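Local coordinates for protein kinase (Staphylococcus aureus subsp. aureus Mu50, PDB 3PY9), which probably senses muropeptides from the cell wall through its extracellular PASTA domains and phosphorylates proteins on serine and threonine, at residues K152-S155 / K156-A160; I276-D280 / G281-A285. All coordinates share one frame; numbering follows the deposited sequence.

Following the chain from its N terminus, interaction 1 (152-155 with 156-160) comes first. It closes no long loop: its bonds span three to four residues and form the first turn of helix 154-162 in a PASTA domain, whose Phe154 and Ala157 side packs against the sheet strands, Phe154 on 167-173 and both on 198-204. Much later, interaction 2 (276-280 with 281-285) closes a tight two-residue turn, joining strands 272-279 and 282-290 as a hairpin in the C-terminal PASTA-like domain. The first is complete before the second begins, so the two stand in series and neither nest nor cross. Their centres are 40 Å apart and their nearest atoms about 27 Å, without touching; each ties together neighbouring residues of its own domain.

Interaction 1 of 2, residues K152-S155 / K156-A160; sequences KSFS and KAKKA
Lys158 N donates to Phe154 O at 2.6 Å, an almost straight i to i+4 helical bond. The same two residues also meet through their side chains: Lys158 CB lies over one face of the Phe154 ring, displaced toward the rim and 4.2 Å from Phe154 CZ. The ring takes this place because chi1 of 175° sets Phe154 CG beside its own carbonyl carbon, the side on which the next turn arrives. Ala157 CB approaches the ring obliquely, 4.4 Å from Phe154 CD1. The motif is an N-cap: Ser153 stands just before helix 154-162, and its OG accepts a weak but straight bond from Lys156 N at 3.3 Å (176°). Ser153 O meanwhile takes Ala157 N at 3.0 Å. The aliphatic part of Lys156 lies back alongside the cap, with its CG 3.4 Å from Ser153 OG and its CE 3.9 Å from Ser153 CB. On the domain side, Phe154 meets Phe201 edge-to-face and touches Val168 of strand 167-173, fitting the helix to the PASTA sheet, while Lys158 NZ forms a salt bridge with Glu162.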
loop_
_atom_site.group_PDB
_atom_site.type_symbol
_atom_site.label_atom_id
_atom_site.label_comp_id
_atom_site.label_asym_id
_atom_site.label_seq_id
_atom_site.Cartn_x
_atom_site.Cartn_y
_atom_site.Cartn_z
ATOM N N LYS A 152 26.377 -19.711 7.042
ATOM C CA LYS A 152 25.640 -20.545 7.994
ATOM C C LYS A 152 24.634 -21.406 7.228
ATOM O O LYS A 152 24.597 -21.367 5.997
ATOM C CB LYS A 152 24.980 -19.695 9.095
ATOM C CG LYS A 152 25.974 -18.922 9.968
ATOM C CD LYS A 152 26.259 -19.617 11.305
ATOM C CE LYS A 152 27.708 -19.363 11.729
ATOM N NZ LYS A 152 28.058 -19.778 13.118
ATOM N N SER A 153 23.835 -22.192 7.939
ATOM C CA SER A 153 22.870 -23.074 7.280
ATOM C C SER A 153 21.718 -22.291 6.657
ATOM O O SER A 153 21.082 -21.457 7.327
ATOM C CB SER A 153 22.315 -24.103 8.262
ATOM O OG SER A 153 21.038 -24.546 7.836
ATOM N N PHE A 154 21.442 -22.559 5.388
ATOM C CA PHE A 154 20.323 -21.912 4.733
ATOM C C PHE A 154 18.972 -22.264 5.382
ATOM O O PHE A 154 18.089 -21.399 5.485
ATOM C CB PHE A 154 20.304 -22.200 3.241
ATOM C CG PHE A 154 19.087 -21.654 2.538
ATOM C CD1 PHE A 154 18.858 -20.280 2.470
ATOM C CD2 PHE A 154 18.167 -22.514 1.945
ATOM C CE1 PHE A 154 17.741 -19.772 1.817
ATOM C CE2 PHE A 154 17.036 -22.005 1.293
ATOM C CZ PHE A 154 16.821 -20.631 1.232
ATOM N N SER A 155 18.822 -23.516 5.822
ATOM C CA SER A 155 17.574 -23.989 6.447
ATOM C C SER A 155 17.194 -23.150 7.644
ATOM O O SER A 155 16.042 -22.724 7.778
ATOM C CB SER A 155 17.699 -25.451 6.882
ATOM O OG SER A 155 17.515 -26.293 5.772
ATOM N N LYS A 156 18.179 -22.943 8.509
ATOM C CA LYS A 156 18.061 -22.077 9.671
ATOM C C LYS A 156 17.838 -20.626 9.242
ATOM O O LYS A 156 17.058 -19.910 9.875
ATOM C CB LYS A 156 19.325 -22.187 10.550
ATOM C CG LYS A 156 19.769 -23.641 10.813
ATOM C CD LYS A 156 20.591 -23.806 12.088
ATOM C CE LYS A 156 21.979 -23.145 11.989
ATOM N NZ LYS A 156 22.944 -23.676 13.022
ATOM N N ALA A 157 18.509 -20.201 8.166
ATOM C CA ALA A 157 18.320 -18.842 7.637
ATOM C C ALA A 157 16.883 -18.646 7.175
ATOM O O ALA A 157 16.200 -17.727 7.638
ATOM C CB ALA A 157 19.301 -18.529 6.509
ATOM N N LYS A 158 16.429 -19.521 6.278
ATOM C CA LYS A 158 15.085 -19.459 5.743
ATOM C C LYS A 158 14.108 -19.391 6.900
ATOM O O LYS A 158 13.324 -18.466 6.977
ATOM C CB LYS A 158 14.784 -20.670 4.862
ATOM C CG LYS A 158 13.503 -20.544 4.051
ATOM C CD LYS A 158 13.081 -21.883 3.484
ATOM C CE LYS A 158 12.623 -21.776 2.028
ATOM N NZ LYS A 158 11.482 -20.833 1.752
ATOM N N LYS A 159 14.191 -20.346 7.823
ATOM C CA LYS A 159 13.235 -20.411 8.915
ATOM C C LYS A 159 13.255 -19.183 9.841
ATOM O O LYS A 159 12.198 -18.659 10.174
ATOM C CB LYS A 159 13.375 -21.719 9.701
ATOM C CG LYS A 159 12.403 -22.820 9.239
ATOM C CD LYS A 159 12.859 -24.224 9.721
ATOM C CE LYS A 159 11.818 -25.313 9.408
ATOM N NZ LYS A 159 10.625 -25.213 10.303
ATOM N N ALA A 160 14.443 -18.720 10.233
ATOM C CA ALA A 160 14.552 -17.549 11.110
ATOM C C ALA A 160 13.979 -16.300 10.460
ATOM O O ALA A 160 13.325 -15.501 11.127
ATOM C CB ALA A 160 15.985 -17.306 11.527
#

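Interaction 2 of 2, residues I276-D280 / G281-A285; sequences IVKVD and GKTVA
Val279 and Val284 touch methyl to methyl, CG2 to CG2 at 3.6 Å, their side chains slanting across one another. Both have CG1 anti to the backbone N (chi1 172° and 171°), which leaves each CG2 beside its own N and turned to the partner. Val284, the extra residue of a classic beta bulge, turns its side chain toward strand 276-279; Val277 O accepts from Val284 N at 2.9 Å and from Ala285 N at 3.3 Å, both donors in the carbonyl plane. Val277 and Ala285 are a hydrogen-bonded pair with CB atoms 4.4 Å apart, on the same sheet face as Val279. On the other face the extended Lys278 chain runs past Thr283, its CE 4.0 Å from Thr283 OG1, while Thr283 CG2 meets Ile276 CG2, also at 4.0 Å. Strands 272-279 and 282-290 form this hairpin of the C-terminal PASTA-like domain through a type I' turn with Asp280 and Gly281 at its corners. Lys282 N returns to Val279 O at 3.2 Å. At Gly281, phi of 89° would press a CB against Asp280 O. Asp280 OD1 bonds to Lys234 N of the adjoining strand. Val277, Val279 and Ala285 thus pack apolar groups on Val221 and Val223, with Lys282 at the turn end of their face, whereas the Lys278/Thr283 side mixes methyl and methylene contacts with a hydroxyl and an amine.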
loop_
_atom_site.group_PDB
_atom_site.type_symbol
_atom_site.label_atom_id
_atom_site.label_comp_id
_atom_site.label_asym_id
_atom_site.label_seq_id
_atom_site.Cartn_x
_atom_site.Cartn_y
_atom_site.Cartn_z
ATOM N N ILE A 276 15.646 -25.767 -26.198
ATOM C CA ILE A 276 14.891 -24.924 -27.107
ATOM C C ILE A 276 15.890 -24.046 -27.822
ATOM O O ILE A 276 16.792 -23.504 -27.195
ATOM C CB ILE A 276 13.927 -23.954 -26.382
ATOM C CG1 ILE A 276 13.162 -24.645 -25.246
ATOM C CG2 ILE A 276 13.024 -23.263 -27.381
ATOM C CD1 ILE A 276 11.922 -25.343 -25.670
ATOM N N VAL A 277 15.705 -23.893 -29.129
ATOM C CA VAL A 277 16.483 -22.968 -29.940
ATOM C C VAL A 277 15.521 -21.952 -30.542
ATOM O O VAL A 277 14.665 -22.316 -31.351
ATOM C CB VAL A 277 17.190 -23.680 -31.111
ATOM C CG1 VAL A 277 17.949 -22.671 -31.957
ATOM C CG2 VAL A 277 18.127 -24.796 -30.626
ATOM N N LYS A 278 15.696 -20.689 -30.170
ATOM C CA LYS A 278 14.958 -19.560 -30.745
ATOM C C LYS A 278 15.829 -18.714 -31.675
ATOM O O LYS A 278 17.049 -18.633 -31.484
ATOM C CB LYS A 278 14.413 -18.668 -29.635
ATOM C CG LYS A 278 13.527 -19.398 -28.644
ATOM C CD LYS A 278 12.880 -18.410 -27.702
ATOM C CE LYS A 278 12.060 -19.099 -26.646
ATOM N NZ LYS A 278 11.614 -18.075 -25.670
ATOM N N VAL A 279 15.193 -18.100 -32.682
ATOM C CA VAL A 279 15.868 -17.260 -33.672
ATOM C C VAL A 279 15.086 -15.956 -33.759
ATOM O O VAL A 279 13.904 -15.954 -34.135
ATOM C CB VAL A 279 15.987 -17.951 -35.079
ATOM C CG1 VAL A 279 16.520 -16.982 -36.107
ATOM C CG2 VAL A 279 16.889 -19.217 -35.019
ATOM N N ASP A 280 15.733 -14.853 -33.393
ATOM C CA ASP A 280 15.012 -13.578 -33.219
ATOM C C ASP A 280 13.701 -13.714 -32.412
ATOM O O ASP A 280 12.660 -13.182 -32.809
ATOM C CB ASP A 280 14.719 -12.949 -34.582
ATOM C CG ASP A 280 15.944 -12.336 -35.214
ATOM O OD1 ASP A 280 16.945 -12.075 -34.525
ATOM O OD2 ASP A 280 15.902 -12.098 -36.419
ATOM N N GLY A 281 13.756 -14.421 -31.285
ATOM C CA GLY A 281 12.620 -14.511 -30.367
ATOM C C GLY A 281 11.630 -15.633 -30.619
ATOM O O GLY A 281 10.829 -15.961 -29.741
ATOM N N LYS A 282 11.667 -16.220 -31.807
ATOM C CA LYS A 282 10.725 -17.260 -32.194
ATOM C C LYS A 282 11.342 -18.635 -32.084
ATOM O O LYS A 282 12.444 -18.854 -32.581
ATOM C CB LYS A 282 10.266 -17.048 -33.633
ATOM C CG LYS A 282 9.322 -15.864 -33.838
ATOM C CD LYS A 282 7.871 -16.286 -33.596
ATOM C CE LYS A 282 6.924 -15.096 -33.646
ATOM N NZ LYS A 282 7.294 -14.106 -32.574
ATOM N N THR A 283 10.619 -19.561 -31.463
ATOM C CA THR A 283 11.036 -20.964 -31.375
ATOM C C THR A 283 11.158 -21.563 -32.756
ATOM O O THR A 283 10.221 -21.513 -33.549
ATOM C CB THR A 283 10.034 -21.793 -30.550
ATOM O OG1 THR A 283 9.923 -21.224 -29.246
ATOM C CG2 THR A 283 10.474 -23.258 -30.410
ATOM N N VAL A 284 12.316 -22.143 -33.039
ATOM C CA VAL A 284 12.568 -22.755 -34.334
ATOM C C VAL A 284 12.664 -24.284 -34.186
ATOM O O VAL A 284 12.136 -25.035 -35.017
ATOM C CB VAL A 284 13.835 -22.135 -34.995
ATOM C CG1 VAL A 284 14.253 -22.909 -36.232
ATOM C CG2 VAL A 284 13.572 -20.679 -35.361
ATOM N N ALA A 285 13.342 -24.725 -33.119
ATOM C CA ALA A 285 13.536 -26.136 -32.836
ATOM C C ALA A 285 13.509 -26.408 -31.331
ATOM O O ALA A 285 13.881 -25.560 -30.528
ATOM C CB ALA A 285 14.846 -26.622 -33.442
HETATM O O HOH W 1 16.680 -15.392 -30.368
#